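Local coordinates for protein isatin hydrolase (Ralstonia solanacearum, PDB 5NMP) that hydrolyses isatin, most likely opening its five-membered ring to give isatinate, and carries a bound manganese ion, as a member of the putative cyclase family, at residues A[109-114]-A[133-138]; A[141-146]-A[237-242]; A[73-78]-A[248-253]; A[79-84]-A[99-104]; A[209-212]-A[216-219]. One frame throughout, in Å; residues are numbered along the deposited sequence.

Interaction 1: residues A[109-114]-A[133-138]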
# COMPACT_ATOMS: atom_id res chain seq x y z
N PRO A 109 10.11 1.93 12.47
CA PRO A 109 10.60 0.73 13.15
C PRO A 109 9.50 0.06 13.97
O PRO A 109 8.48 0.69 14.24
CB PRO A 109 11.71 1.27 14.08
CG PRO A 109 12.07 2.60 13.52
CD PRO A 109 10.80 3.14 12.93
N ALA A 110 9.71 -1.19 14.36
CA ALA A 110 8.72 -1.90 15.16
C ALA A 110 9.35 -2.80 16.21
O ALA A 110 10.45 -3.33 16.02
CB ALA A 110 7.81 -2.72 14.27
N VAL A 111 8.64 -2.96 17.32
CA VAL A 111 8.97 -3.98 18.30
C VAL A 111 7.84 -4.99 18.32
O VAL A 111 6.69 -4.65 18.05
CB VAL A 111 9.19 -3.39 19.71
CG1 VAL A 111 10.34 -2.40 19.69
CG2 VAL A 111 7.92 -2.73 20.22
N VAL A 112 8.17 -6.24 18.63
CA VAL A 112 7.16 -7.29 18.64
C VAL A 112 7.02 -7.91 20.03
O VAL A 112 7.98 -8.45 20.58
CB VAL A 112 7.49 -8.40 17.62
CG1 VAL A 112 6.43 -9.48 17.65
CG2 VAL A 112 7.62 -7.81 16.22
N ILE A 113 5.82 -7.82 20.59
CA ILE A 113 5.54 -8.38 21.92
C ILE A 113 4.82 -9.71 21.79
O ILE A 113 3.67 -9.76 21.37
CB ILE A 113 4.67 -7.42 22.77
CG1 ILE A 113 5.15 -5.97 22.63
CG2 ILE A 113 4.64 -7.87 24.22
CD1 ILE A 113 6.57 -5.75 23.09
N ASP A 114 5.51 -10.80 22.15
CA ASP A 114 4.94 -12.14 22.00
C ASP A 114 4.16 -12.58 23.24
O ASP A 114 4.74 -12.82 24.30
CB ASP A 114 6.03 -13.16 21.70
CG ASP A 114 5.48 -14.56 21.52
OD1 ASP A 114 4.33 -14.70 21.04
OD2 ASP A 114 6.19 -15.54 21.85
N GLN A 133 7.09 -4.04 30.93
CA GLN A 133 8.34 -3.71 31.60
C GLN A 133 9.25 -4.93 31.75
O GLN A 133 10.48 -4.80 31.79
CB GLN A 133 8.07 -3.09 32.97
CG GLN A 133 7.54 -1.66 32.91
CD GLN A 133 7.26 -1.08 34.28
OE1 GLN A 133 6.92 -1.80 35.22
NE2 GLN A 133 7.40 0.23 34.40
N ALA A 134 8.65 -6.11 31.84
CA ALA A 134 9.42 -7.35 31.90
C ALA A 134 10.03 -7.65 30.53
O ALA A 134 11.13 -8.19 30.44
CB ALA A 134 8.54 -8.50 32.36
N TRP A 135 9.29 -7.29 29.48
CA TRP A 135 9.76 -7.46 28.11
C TRP A 135 11.01 -6.63 27.86
O TRP A 135 11.97 -7.10 27.25
CB TRP A 135 8.65 -7.08 27.12
CG TRP A 135 9.00 -7.28 25.68
CD1 TRP A 135 8.75 -8.38 24.91
CD2 TRP A 135 9.66 -6.34 24.81
NE1 TRP A 135 9.21 -8.19 23.63
CE2 TRP A 135 9.78 -6.94 23.55
CE3 TRP A 135 10.17 -5.04 24.99
CZ2 TRP A 135 10.38 -6.30 22.46
CZ3 TRP A 135 10.76 -4.41 23.91
CH2 TRP A 135 10.86 -5.04 22.67
N GLU A 136 11.00 -5.39 28.35
CA GLU A 136 12.14 -4.49 28.20
C GLU A 136 13.36 -4.99 28.96
O GLU A 136 14.49 -4.71 28.56
CB GLU A 136 11.78 -3.08 28.68
CG GLU A 136 10.92 -2.29 27.70
CD GLU A 136 10.73 -0.85 28.13
OE1 GLU A 136 10.85 -0.56 29.34
OE2 GLU A 136 10.48 0.00 27.25
N GLN A 137 13.14 -5.71 30.05
CA GLN A 137 14.25 -6.27 30.83
C GLN A 137 14.98 -7.35 30.04
O GLN A 137 16.14 -7.65 30.32
CB GLN A 137 13.74 -6.84 32.15
CG GLN A 137 13.30 -5.78 33.14
CD GLN A 137 14.36 -4.72 33.36
OE1 GLN A 137 15.52 -5.03 33.62
NE2 GLN A 137 13.96 -3.45 33.24
N ARG A 138 14.30 -7.92 29.05
CA ARG A 138 14.89 -8.95 28.21
C ARG A 138 15.40 -8.41 26.87
O ARG A 138 16.42 -8.87 26.36
CB ARG A 138 13.86 -10.07 27.96
CG ARG A 138 13.66 -11.01 29.13
CD ARG A 138 12.51 -11.99 28.87
NE ARG A 138 11.21 -11.35 28.97
CZ ARG A 138 10.22 -11.51 28.09
NH1 ARG A 138 10.39 -12.31 27.04
NH2 ARG A 138 9.06 -10.88 28.26
O HOH W 1 8.58 -11.14 23.04

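Interaction 2: residues A[141-146]-A[237-242]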
# COMPACT_ATOMS: atom_id res chain seq x y z
N ARG A 141 14.80 -1.14 25.95
CA ARG A 141 13.77 -0.10 25.95
C ARG A 141 13.05 -0.01 24.61
O ARG A 141 13.68 -0.01 23.55
CB ARG A 141 14.41 1.24 26.31
CG ARG A 141 13.43 2.38 26.49
CD ARG A 141 14.17 3.68 26.74
NE ARG A 141 13.28 4.78 27.11
CZ ARG A 141 13.01 5.14 28.36
NH1 ARG A 141 13.58 4.50 29.37
NH2 ARG A 141 12.19 6.15 28.60
N ILE A 142 11.72 0.07 24.66
CA ILE A 142 10.91 0.31 23.48
C ILE A 142 11.18 1.71 22.93
O ILE A 142 10.94 2.70 23.62
CB ILE A 142 9.41 0.16 23.78
CG1 ILE A 142 9.11 -1.24 24.32
CG2 ILE A 142 8.58 0.45 22.55
CD1 ILE A 142 7.69 -1.42 24.80
N PRO A 143 11.69 1.80 21.69
CA PRO A 143 12.12 3.08 21.12
C PRO A 143 10.96 4.00 20.74
O PRO A 143 9.90 3.54 20.31
CB PRO A 143 12.91 2.66 19.88
CG PRO A 143 12.31 1.37 19.48
CD PRO A 143 11.90 0.68 20.76
N ALA A 144 11.16 5.30 20.90
CA ALA A 144 10.14 6.28 20.56
C ALA A 144 9.97 6.36 19.05
O ALA A 144 10.95 6.37 18.30
CB ALA A 144 10.50 7.65 21.12
N GLY A 145 8.72 6.39 18.60
CA GLY A 145 8.41 6.47 17.19
C GLY A 145 8.31 5.11 16.52
O GLY A 145 8.33 5.00 15.30
N ALA A 146 8.19 4.06 17.34
CA ALA A 146 8.13 2.70 16.82
C ALA A 146 6.73 2.10 16.96
O ALA A 146 5.99 2.44 17.88
CB ALA A 146 9.14 1.82 17.54
N PRO A 237 11.74 -10.49 14.43
CA PRO A 237 12.55 -10.40 15.65
C PRO A 237 11.86 -9.51 16.68
O PRO A 237 10.97 -8.75 16.32
CB PRO A 237 13.85 -9.77 15.16
CG PRO A 237 13.43 -8.93 14.00
CD PRO A 237 12.33 -9.71 13.32
N PRO A 238 12.27 -9.61 17.96
CA PRO A 238 11.71 -8.73 19.00
C PRO A 238 11.89 -7.26 18.66
O PRO A 238 11.00 -6.45 18.92
CB PRO A 238 12.52 -9.11 20.24
CG PRO A 238 12.96 -10.50 19.99
CD PRO A 238 13.21 -10.59 18.52
N ARG A 239 13.03 -6.92 18.07
CA ARG A 239 13.31 -5.55 17.67
C ARG A 239 14.24 -5.49 16.46
O ARG A 239 15.02 -6.42 16.21
CB ARG A 239 13.91 -4.77 18.83
CG ARG A 239 15.23 -5.31 19.34
CD ARG A 239 15.67 -4.56 20.58
NE ARG A 239 15.52 -3.12 20.41
CZ ARG A 239 15.37 -2.26 21.41
NH1 ARG A 239 15.25 -0.96 21.16
NH2 ARG A 239 15.34 -2.70 22.66
N GLY A 240 14.16 -4.41 15.70
CA GLY A 240 15.03 -4.21 14.56
C GLY A 240 14.31 -4.23 13.22
O GLY A 240 14.86 -3.80 12.21
N ALA A 241 13.08 -4.75 13.22
CA ALA A 241 12.29 -4.81 12.00
C ALA A 241 11.82 -3.42 11.58
O ALA A 241 11.64 -2.54 12.42
CB ALA A 241 11.11 -5.74 12.17
N PHE A 242 11.62 -3.24 10.29
CA PHE A 242 11.19 -1.95 9.75
C PHE A 242 9.90 -2.13 8.95
O PHE A 242 9.82 -2.99 8.07
CB PHE A 242 12.29 -1.35 8.87
CG PHE A 242 12.12 0.12 8.61
CD1 PHE A 242 12.61 1.05 9.51
CD2 PHE A 242 11.46 0.57 7.47
CE1 PHE A 242 12.45 2.40 9.28
CE2 PHE A 242 11.30 1.92 7.24
CZ PHE A 242 11.80 2.83 8.14

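Interaction 3: residues A[73-78]-A[248-253]. With MN (manganese (II) ion), chain K.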
# COMPACT_ATOMS: atom_id res chain seq x y z
N CYS A 73 -15.68 -2.91 -0.55
CA CYS A 73 -15.45 -3.26 0.85
C CYS A 73 -15.52 -2.00 1.71
O CYS A 73 -16.04 -0.97 1.27
CB CYS A 73 -14.10 -3.96 1.02
SG CYS A 73 -12.67 -2.96 0.55
N GLY A 74 -15.00 -2.09 2.92
CA GLY A 74 -14.96 -0.94 3.81
C GLY A 74 -13.54 -0.48 4.03
O GLY A 74 -12.59 -1.22 3.74
N GLU A 75 -13.38 0.74 4.54
CA GLU A 75 -12.07 1.24 4.92
C GLU A 75 -11.43 0.31 5.94
O GLU A 75 -10.22 0.13 5.96
CB GLU A 75 -12.18 2.65 5.50
CG GLU A 75 -12.67 3.70 4.53
CD GLU A 75 -12.94 5.04 5.20
OE1 GLU A 75 -13.28 5.05 6.40
OE2 GLU A 75 -12.80 6.08 4.53
N HIS A 76 -12.26 -0.29 6.79
CA HIS A 76 -11.78 -1.16 7.85
C HIS A 76 -12.06 -2.63 7.54
O HIS A 76 -12.76 -3.32 8.29
CB HIS A 76 -12.40 -0.75 9.19
CG HIS A 76 -12.04 0.64 9.60
ND1 HIS A 76 -11.12 0.92 10.59
CD2 HIS A 76 -12.46 1.85 9.14
CE1 HIS A 76 -11.00 2.22 10.74
NE2 HIS A 76 -11.80 2.81 9.86
N THR A 77 -11.50 -3.09 6.43
CA THR A 77 -11.67 -4.45 5.95
C THR A 77 -10.33 -5.16 5.92
O THR A 77 -9.36 -4.64 5.37
CB THR A 77 -12.30 -4.47 4.54
OG1 THR A 77 -13.62 -3.90 4.59
CG2 THR A 77 -12.38 -5.89 3.99
N GLY A 78 -10.27 -6.35 6.52
CA GLY A 78 -9.06 -7.15 6.51
C GLY A 78 -7.87 -6.47 7.17
O GLY A 78 -8.02 -5.71 8.12
N LEU A 248 -4.17 3.58 1.35
CA LEU A 248 -4.69 4.20 0.13
C LEU A 248 -5.01 5.68 0.37
O LEU A 248 -5.46 6.05 1.45
CB LEU A 248 -5.94 3.48 -0.35
CG LEU A 248 -5.84 1.97 -0.58
CD1 LEU A 248 -7.19 1.42 -0.98
CD2 LEU A 248 -4.80 1.67 -1.65
N LYS A 249 -4.78 6.50 -0.64
CA LYS A 249 -5.03 7.93 -0.51
C LYS A 249 -6.52 8.24 -0.72
O LYS A 249 -6.89 8.97 -1.65
CB LYS A 249 -4.18 8.72 -1.50
CG LYS A 249 -3.97 10.17 -1.11
CD LYS A 249 -2.90 10.83 -1.96
CE LYS A 249 -2.62 12.24 -1.47
NZ LYS A 249 -1.66 12.96 -2.35
N ILE A 250 -7.35 7.69 0.15
CA ILE A 250 -8.80 7.89 0.11
C ILE A 250 -9.16 9.27 0.66
O ILE A 250 -8.83 9.59 1.81
CB ILE A 250 -9.54 6.81 0.92
CG1 ILE A 250 -9.15 5.41 0.42
CG2 ILE A 250 -11.05 7.01 0.84
CD1 ILE A 250 -9.88 4.29 1.11
N GLU A 251 -9.85 10.07 -0.15
CA GLU A 251 -10.23 11.43 0.23
C GLU A 251 -11.03 11.45 1.53
O GLU A 251 -12.17 10.99 1.58
CB GLU A 251 -11.03 12.09 -0.88
CG GLU A 251 -11.33 13.56 -0.64
CD GLU A 251 -12.16 14.18 -1.76
OE1 GLU A 251 -13.20 13.60 -2.12
OE2 GLU A 251 -11.75 15.24 -2.28
N GLY A 252 -10.42 11.99 2.58
CA GLY A 252 -11.05 12.08 3.89
C GLY A 252 -11.22 10.73 4.56
O GLY A 252 -12.03 10.58 5.48
N GLY A 253 -10.45 9.74 4.11
CA GLY A 253 -10.56 8.38 4.62
C GLY A 253 -10.16 8.22 6.07
O GLY A 253 -9.14 8.75 6.50
MN MN K . -10.16 -0.31 12.00

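Interaction 4: residues A[79-84]-A[99-104]. With MN (manganese (II) ion), chain K.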
# COMPACT_ATOMS: atom_id res chain seq x y z
N THR A 79 -6.68 -6.77 6.67
CA THR A 79 -5.48 -6.08 7.12
C THR A 79 -5.59 -4.61 6.77
O THR A 79 -5.44 -4.24 5.60
CB THR A 79 -4.21 -6.67 6.48
OG1 THR A 79 -4.16 -8.08 6.71
CG2 THR A 79 -2.97 -6.03 7.07
N HIS A 80 -5.85 -3.77 7.76
CA HIS A 80 -6.05 -2.35 7.48
C HIS A 80 -5.41 -1.41 8.49
O HIS A 80 -4.88 -1.84 9.52
CB HIS A 80 -7.55 -2.05 7.36
CG HIS A 80 -8.29 -2.10 8.66
ND1 HIS A 80 -8.99 -3.22 9.07
CD2 HIS A 80 -8.46 -1.18 9.63
CE1 HIS A 80 -9.55 -2.98 10.24
NE2 HIS A 80 -9.24 -1.75 10.60
N PHE A 81 -5.50 -0.12 8.18
CA PHE A 81 -4.82 0.95 8.90
C PHE A 81 -5.87 1.87 9.54
O PHE A 81 -6.84 2.24 8.88
CB PHE A 81 -3.92 1.72 7.92
CG PHE A 81 -3.23 2.93 8.50
CD1 PHE A 81 -1.93 2.84 8.96
CD2 PHE A 81 -3.87 4.16 8.55
CE1 PHE A 81 -1.28 3.95 9.48
CE2 PHE A 81 -3.23 5.27 9.07
CZ PHE A 81 -1.93 5.17 9.53
N ASP A 82 -5.67 2.22 10.81
CA ASP A 82 -6.59 3.15 11.49
C ASP A 82 -5.98 4.54 11.59
O ASP A 82 -4.95 4.73 12.24
CB ASP A 82 -6.94 2.64 12.89
CG ASP A 82 -7.84 1.40 12.86
OD1 ASP A 82 -8.76 1.33 12.03
OD2 ASP A 82 -7.62 0.50 13.70
N ALA A 83 -6.61 5.52 10.95
CA ALA A 83 -6.18 6.91 11.05
C ALA A 83 -6.86 7.59 12.24
O ALA A 83 -7.94 7.16 12.66
CB ALA A 83 -6.49 7.66 9.75
N PRO A 84 -6.24 8.64 12.80
CA PRO A 84 -6.80 9.30 13.99
C PRO A 84 -8.23 9.83 13.80
O PRO A 84 -8.98 9.92 14.77
CB PRO A 84 -5.83 10.46 14.23
CG PRO A 84 -4.54 9.98 13.66
CD PRO A 84 -4.92 9.19 12.44
N ASP A 99 -5.40 10.51 3.58
CA ASP A 99 -4.97 11.32 2.46
C ASP A 99 -4.19 12.56 2.90
O ASP A 99 -3.58 13.24 2.08
CB ASP A 99 -6.17 11.74 1.61
CG ASP A 99 -7.18 12.56 2.39
OD1 ASP A 99 -7.36 12.28 3.60
OD2 ASP A 99 -7.80 13.48 1.81
N THR A 100 -4.20 12.85 4.20
CA THR A 100 -3.54 14.06 4.70
C THR A 100 -2.44 13.79 5.73
O THR A 100 -1.66 14.69 6.05
CB THR A 100 -4.55 15.04 5.33
OG1 THR A 100 -5.17 14.44 6.47
CG2 THR A 100 -5.62 15.43 4.32
N ILE A 101 -2.37 12.56 6.25
CA ILE A 101 -1.28 12.19 7.16
C ILE A 101 0.06 12.35 6.45
O ILE A 101 0.21 11.94 5.30
CB ILE A 101 -1.41 10.73 7.65
CG1 ILE A 101 -2.64 10.55 8.52
CG2 ILE A 101 -0.18 10.30 8.43
CD1 ILE A 101 -2.93 9.10 8.85
N ALA A 102 1.03 12.97 7.13
CA ALA A 102 2.37 13.14 6.58
C ALA A 102 2.97 11.80 6.16
O ALA A 102 3.07 10.89 6.99
CB ALA A 102 3.27 13.84 7.58
N PRO A 103 3.37 11.68 4.89
CA PRO A 103 3.90 10.46 4.27
C PRO A 103 5.04 9.81 5.06
O PRO A 103 5.24 8.60 4.96
CB PRO A 103 4.40 10.96 2.91
CG PRO A 103 3.53 12.12 2.60
CD PRO A 103 3.28 12.79 3.92
N GLU A 104 5.77 10.61 5.83
CA GLU A 104 6.86 10.12 6.67
C GLU A 104 6.39 9.07 7.67
O GLU A 104 7.17 8.21 8.07
CB GLU A 104 7.52 11.28 7.41
CG GLU A 104 8.32 12.24 6.53
CD GLU A 104 7.44 13.21 5.75
OE1 GLU A 104 6.30 13.46 6.17
OE2 GLU A 104 7.91 13.73 4.71
MN MN K . -10.16 -0.31 12.00

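Interaction 5: residues A[209-212]-A[216-219]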
# COMPACT_ATOMS: atom_id res chain seq x y z
N TRP A 209 -15.55 -1.12 30.08
CA TRP A 209 -14.64 -0.48 31.03
C TRP A 209 -15.06 0.98 31.23
O TRP A 209 -15.76 1.53 30.38
CB TRP A 209 -13.20 -0.56 30.53
CG TRP A 209 -12.67 -1.95 30.37
CD1 TRP A 209 -13.32 -3.11 30.69
CD2 TRP A 209 -11.39 -2.33 29.85
NE1 TRP A 209 -12.52 -4.19 30.39
CE2 TRP A 209 -11.33 -3.74 29.88
CE3 TRP A 209 -10.30 -1.61 29.36
CZ2 TRP A 209 -10.21 -4.44 29.44
CZ3 TRP A 209 -9.18 -2.31 28.92
CH2 TRP A 209 -9.15 -3.72 28.96
N PRO A 210 -14.65 1.60 32.35
CA PRO A 210 -14.99 3.00 32.63
C PRO A 210 -14.65 3.93 31.46
O PRO A 210 -15.43 4.81 31.11
CB PRO A 210 -14.15 3.34 33.87
CG PRO A 210 -13.18 2.21 34.02
CD PRO A 210 -13.88 1.02 33.46
N LEU A 211 -13.48 3.71 30.85
CA LEU A 211 -13.15 4.38 29.61
C LEU A 211 -13.15 3.34 28.49
O LEU A 211 -12.19 2.60 28.32
CB LEU A 211 -11.79 5.08 29.71
CG LEU A 211 -11.47 6.10 28.62
CD1 LEU A 211 -10.81 7.33 29.21
CD2 LEU A 211 -10.57 5.48 27.56
N ALA A 212 -14.25 3.29 27.75
CA ALA A 212 -14.47 2.26 26.73
C ALA A 212 -13.47 2.34 25.59
O ALA A 212 -13.18 3.43 25.08
CB ALA A 212 -15.88 2.36 26.19
N HIS A 216 -8.23 2.72 21.14
CA HIS A 216 -8.81 3.62 20.14
C HIS A 216 -8.90 5.05 20.64
O HIS A 216 -8.47 5.99 19.96
CB HIS A 216 -10.20 3.14 19.71
CG HIS A 216 -10.18 2.11 18.63
ND1 HIS A 216 -10.11 0.75 18.89
CD2 HIS A 216 -10.22 2.23 17.28
CE1 HIS A 216 -10.11 0.09 17.75
NE2 HIS A 216 -10.17 0.96 16.76
N THR A 217 -9.44 5.22 21.84
CA THR A 217 -9.68 6.54 22.41
C THR A 217 -8.39 7.34 22.62
O THR A 217 -8.31 8.50 22.24
CB THR A 217 -10.42 6.46 23.76
OG1 THR A 217 -11.66 5.76 23.59
CG2 THR A 217 -10.70 7.85 24.30
N LEU A 218 -7.39 6.70 23.23
CA LEU A 218 -6.19 7.42 23.64
C LEU A 218 -5.15 7.52 22.53
O LEU A 218 -4.48 8.55 22.41
CB LEU A 218 -5.59 6.76 24.89
CG LEU A 218 -6.50 6.72 26.12
CD1 LEU A 218 -5.81 6.03 27.30
CD2 LEU A 218 -6.98 8.12 26.52
N MET A 219 -4.99 6.47 21.73
CA MET A 219 -4.01 6.50 20.65
C MET A 219 -4.41 7.50 19.58
O MET A 219 -3.62 8.37 19.20
CB MET A 219 -3.82 5.12 20.02
CG MET A 219 -3.22 4.08 20.97
SD MET A 219 -1.44 4.24 21.17
CE MET A 219 -0.93 3.93 19.50

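Interaction 1: residues A[109-114]-A[133-138]
I113 of strand 109-114 and W135 of helix 133-138 are the closest backbone neighbours, their CA atoms 7.5 Å apart, where the helix passes over the strand with the two directions 117° apart. W135 supplies the helix side of the contact. Its CG stands anti to the backbone N (chi1 -177°), which sends the indole straight out from the helix to the strand. There the terminal methyl of I113 sits squarely over one face: CD1 lies 3.5 Å from the centroid of the five-membered ring of W135, a CH-pi contact. At the six-membered end V111 packs obliquely, its CB 3.8 Å from CH2 of W135. The pyrrole nitrogen meets the backbone instead, with W135 NE1 giving a weak hydrogen bond to V112 O at 3.3 Å. A water also binds NE1 weakly, at the ring edge, and takes a firmer bond from D114 N at 3.2 Å. The buried N-H is thus held by two modest acceptors, while I113 CD1 covers one face of the ring. H139 meets the same indole edge-to-face. The contact seats helix 129-139 on the mixed sheet, where strand 107-114 runs between strands 147-151 and 239-244.

Interaction 2: residues A[141-146]-A[237-242]
R239 reaches across to the loop 141-146 and grips the backbone carbonyl of R141 with both terminal nitrogens of its guanidinium. Its CG occupies the position between the backbone N and the carbonyl carbon (chi1 62°). The chain then runs straight at chi2 and bends at chi3 (-46°), which swings the guanidinium onto the loop. The stronger bond is from R239 NH1 to R141 O at 3.0 Å, and the donor stands close to the extension of the carbonyl bond. The oxygen is not exactly coplanar with the guanidinium but tilted 26° from its plane. R239 NH2 adds a weak, more strongly bent bond to R141 O at 3.3 Å. Beside this fork the ring of P143 lies obliquely against the head group, its CD 3.8 Å from R239 NH1, so the loop offers an apolar neighbour as well as an acceptor. The CB of R141 points away from segment 237-242, and its chain is extended. P143 also opens the type II turn to A146 that leads towards strand 147-151. R239 NH2 has a further acceptor, H139 O, at the end of helix 129-139. A single cation therefore collects carbonyl oxygens of H139 and R141 where that helix ends. Such a charge would be expected to interact favourably with the negative end of the helix dipole, and it links R239 to the helix terminus.

Interaction 3: residues A[73-78]-A[248-253]
The carboxylate of E75 is laid against the backbone of G253, with OE2 3.2 Å from G253 CA. A chi1 of -64° sets the glutamate's CG beside its own backbone N, and the extended chain beyond it carries the acid group well clear of the strand end towards the loop 248-253. With no side chain at G253, the oxygen meets the main chain itself. The branch methyl of I250 forms the looser second contact, its CG2 4.2 Å from E75 OE2. I250 and G253 are the ends of a type II turn, closed by a hydrogen bond from G253 N to I250 O of 2.8 Å, which brings both residues to the carboxylate. No hydrogen bond crosses between the two segments; the buried acid is satisfied from outside them, OE1 by S254 OG and OE2 by N69 ND2 of the second subunit.

The next residue, H76, has a similar first torsion (chi1 -62°) but directs its ring to the metal, binding the manganese ion through ND1 at 2.1 Å. Its other nitrogen, NE2, is hydrogen-bonded to S254 OG as well, so one serine hydroxyl links the E75 carboxylate to a first-shell ligand and may help to orient the imidazole. H80 and D82 supply further ligands. Back along the chain, G74 N bonds to T77 OG1 at 2.8 Å, spanning the bend between them. The contact thus lies where strand 66-74 runs into the metal site, beside the loop before strand 255-257, while C73 and G74 pair with an antiparallel strand of the second subunit.

Interaction 4: residues A[79-84]-A[99-104]
I101 makes a small, buried apolar contact with F81, A83 and P84, behind the short strand 80-82 of the mixed sheet, which carries two manganese ligands and lies next to the outermost strand 255-257. A single methyl does the touching. I101 CD1 approaches the edge of the F81 ring, near its plane, at 3.8 Å from CE2. The same atom lies 3.9 Å from A83 CB and 4.1 Å from CD of the P84 ring. F81 comes from the opposite direction; its chi1 of 176° extends the ring from the strand to the loop 99-104. The alternation of strand 80-82, carried on by A83, separates the functions: the CB bonds of F81 and A83 point towards I101, whereas that of D82 points away. On that other side H80 NE2 and D82 OD1 each bind the manganese ion at 2.2 Å. Main-chain bonds of H80 and D82 to strand 225-228, and of F81 and A83 to S256 and S254, fix the strand between two neighbours; Y225 adds its ring beside F81. With no hydrogen bond crossing between the segments, the contact relies on dispersion and on exclusion of water, so an apolar face backs the polar, metal-binding one.

Interaction 5: residues A[209-212]-A[216-219]
A212 of the irregular segment 209-212 and T217 of helix 216-219 are the nearest backbone neighbours, with 7.7 Å between their CA atoms; the chain turns back here so that the approach to the helix lies against its beginning. L211 supplies the main side chain. With chi1 at -166°, it swings its branched end to the helix. There the side chains of L211 and T217 cross obliquely, L211 CD2 lying 3.9 Å from T217 CB and 4.0 Å from T217 CG2. L218 touches the same methyl only loosely, with its CG 4.5 Å from L211 CD2. The hydroxyl of T217 lies alongside: OG1 stands beside the backbone N and is 3.2 Å from A212 O. Its hydrogen-bond partner is the next carbonyl along, Y213 O, four residues back and just ahead of helix 214-221, while CB and CG2 of T217 pack on L211 CD2. H216 leads away from this patch to D202 and the rings of W87 and H220. The contact lies at the surface, where L211 reaches Q179 and L218 reaches V182 and E183, joining the start of helix 214-221 to helix 179-187.

Interactions 3 and 4 form the metal end of the molecule: their centres are 10 Å apart, they share the manganese ion through H76, H80 and D82, and D99 OD2 accepts a probable hydrogen bond from G252 N at 3.1 Å. Interaction 5 touches interaction 4, H216 NE2 lying 4.0 Å from D82 OD2, although its T217 side chain is about 13 Å from the ion. Interactions 1 and 2 form a second cluster, centres 8 Å apart, joined by V112 N to P238 O and E136 OE2 to I142 N, both 2.9 Å. That cluster stands across the chain's centre from interaction 3, interactions 1 and 3 being 30 Å apart between centres; the mixed sheet connects interactions 1, 2 and 4.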